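Coronin (Toxoplasma gondii, PDB 4OZU) probably binds actin filaments, as other coronins do, this chain being its N-terminal WD40 beta-propeller domain. Local coordinates at residues Pro366-Pro372 against Ile387-Ser391. Numbering follows the deposited sequence. Where two conformers were deposited one is given.
Sequences PAPDVEP and IRRRS
Arg-388 leans across Glu-371 and Pro-372 with its chain extended as far as NE. Its CB starts 3.7 Å from Glu-371 O and CG stays beside that oxygen; CD touches both Glu-371 OE1 and Pro-372 O, NE and CZ each lie 3.6 Å from Pro-372 O, and NH1 ends in a salt bridge to Glu-371 OE1 (3.0 Å). The acid is met on its anti side, and the two charged planes stand 81° apart; Pro-372 O lies over one face of the guanidinium, toward its rim. The backbones that carry these groups pair as a short antiparallel ladder: Ala-367 and Arg-390 form a hydrogen-bonded pair, N to O both ways, and Asp-369 N gives a nearly straight bond (174°) to Arg-388 O, 2.8 Å away. This two-stranded ribbon follows the last blade strand, 343-350, and folds back over the WD40 propeller, with Pro-368 against Glu-277 and Thr-278 and Ala-367 on Lys-322. Asp-369 sets CG anti to its own N (chi1 -154°); this torsion brings the carboxylate beside Arg-390 CB, where OD2 forms a long salt bridge with Arg-390 NE at 3.4 Å. One water links Asp-369 OD2, Glu-371 OE2 and Arg-390 NH2. Arg-389 reaches the other way: NH1 donates to Pro-366 O at 3.1 Å, while NH2 pairs with Glu-277. Over one face of its guanidinium comes Ile-387 CD1, which also touches Pro-368 CB at 3.8 Å.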
# COMPACT_ATOMS: atom_id res chain seq x y z
N PRO A 366 12.06 -3.90 -15.54
CA PRO A 366 11.06 -4.96 -15.41
C PRO A 366 10.21 -4.78 -14.15
O PRO A 366 10.73 -4.70 -13.04
CB PRO A 366 11.90 -6.23 -15.34
CG PRO A 366 13.18 -5.87 -16.04
CD PRO A 366 13.42 -4.44 -15.69
N ALA A 367 8.90 -4.68 -14.35
CA ALA A 367 7.97 -4.34 -13.28
C ALA A 367 7.40 -5.61 -12.65
O ALA A 367 7.33 -6.64 -13.32
CB ALA A 367 6.86 -3.47 -13.80
N PRO A 368 6.99 -5.54 -11.38
CA PRO A 368 6.33 -6.71 -10.79
C PRO A 368 5.17 -7.17 -11.65
O PRO A 368 4.31 -6.36 -11.99
CB PRO A 368 5.85 -6.20 -9.43
CG PRO A 368 6.77 -5.07 -9.10
CD PRO A 368 7.10 -4.42 -10.42
N ASP A 369 5.16 -8.46 -12.00
CA ASP A 369 4.11 -9.02 -12.84
C ASP A 369 2.94 -9.53 -12.02
O ASP A 369 3.03 -9.67 -10.80
CB ASP A 369 4.66 -10.15 -13.69
CG ASP A 369 3.88 -10.35 -14.99
OD1 ASP A 369 2.86 -9.65 -15.21
OD2 ASP A 369 4.27 -11.23 -15.78
N VAL A 370 1.84 -9.82 -12.70
CA VAL A 370 0.64 -10.33 -12.05
C VAL A 370 0.65 -11.86 -12.02
O VAL A 370 -0.39 -12.50 -12.17
CB VAL A 370 -0.64 -9.81 -12.75
CG1 VAL A 370 -0.74 -8.30 -12.57
CG2 VAL A 370 -0.65 -10.18 -14.23
N GLU A 371 1.84 -12.43 -11.83
CA GLU A 371 2.03 -13.87 -11.68
C GLU A 371 2.77 -14.15 -10.39
O GLU A 371 3.85 -13.59 -10.17
CB GLU A 371 2.84 -14.45 -12.84
CG GLU A 371 2.19 -14.46 -14.19
CD GLU A 371 3.12 -15.01 -15.24
OE1 GLU A 371 4.05 -15.77 -14.88
OE2 GLU A 371 2.94 -14.68 -16.43
N PRO A 372 2.23 -15.03 -9.53
CA PRO A 372 3.01 -15.37 -8.33
C PRO A 372 4.29 -16.14 -8.65
O PRO A 372 4.26 -17.01 -9.52
CB PRO A 372 2.06 -16.26 -7.52
CG PRO A 372 0.73 -16.19 -8.20
CD PRO A 372 0.95 -15.76 -9.60
N ILE A 387 10.23 -12.32 -6.97
CA ILE A 387 8.98 -12.03 -7.67
C ILE A 387 9.19 -12.05 -9.18
O ILE A 387 10.28 -11.75 -9.69
CB ILE A 387 8.36 -10.67 -7.27
CG1 ILE A 387 9.33 -9.51 -7.50
CG2 ILE A 387 7.90 -10.71 -5.82
CD1 ILE A 387 8.62 -8.18 -7.67
N ARG A 388 8.14 -12.43 -9.89
CA ARG A 388 8.19 -12.45 -11.33
C ARG A 388 7.99 -11.03 -11.85
O ARG A 388 7.25 -10.24 -11.27
CB ARG A 388 7.14 -13.40 -11.88
CG ARG A 388 7.51 -14.86 -11.65
CD ARG A 388 6.52 -15.80 -12.28
NE ARG A 388 6.85 -17.20 -12.00
CZ ARG A 388 6.09 -18.23 -12.37
NH1 ARG A 388 4.96 -18.01 -13.04
NH2 ARG A 388 6.45 -19.46 -12.08
N ARG A 389 8.68 -10.74 -12.94
CA ARG A 389 8.71 -9.41 -13.53
C ARG A 389 8.39 -9.42 -15.01
O ARG A 389 8.62 -10.42 -15.71
CB ARG A 389 10.07 -8.76 -13.31
CG ARG A 389 10.43 -8.58 -11.87
CD ARG A 389 11.79 -7.94 -11.69
NE ARG A 389 12.04 -7.75 -10.26
CZ ARG A 389 11.60 -6.71 -9.55
NH1 ARG A 389 10.92 -5.73 -10.14
NH2 ARG A 389 11.87 -6.65 -8.25
N ARG A 390 7.87 -8.30 -15.49
CA ARG A 390 7.54 -8.15 -16.90
C ARG A 390 8.05 -6.81 -17.38
O ARG A 390 7.78 -5.77 -16.77
CB ARG A 390 6.04 -8.25 -17.14
CG ARG A 390 5.63 -8.09 -18.60
CD ARG A 390 4.12 -8.10 -18.77
NE ARG A 390 3.55 -9.44 -18.64
CZ ARG A 390 3.47 -10.32 -19.64
NH1 ARG A 390 3.94 -10.02 -20.85
NH2 ARG A 390 2.93 -11.52 -19.43
N SER A 391 8.82 -6.82 -18.47
CA SER A 391 9.21 -5.59 -19.14
C SER A 391 8.07 -5.14 -20.03
O SER A 391 7.79 -5.75 -21.06
CB SER A 391 10.49 -5.79 -19.96
OG SER A 391 11.64 -5.62 -19.15
O HOH W 1 5.23 -10.17 -9.12
O HOH W 2 1.88 -12.22 -16.82
O HOH W 3 6.31 -12.75 -15.48
O HOH W 4 5.63 -12.78 -8.34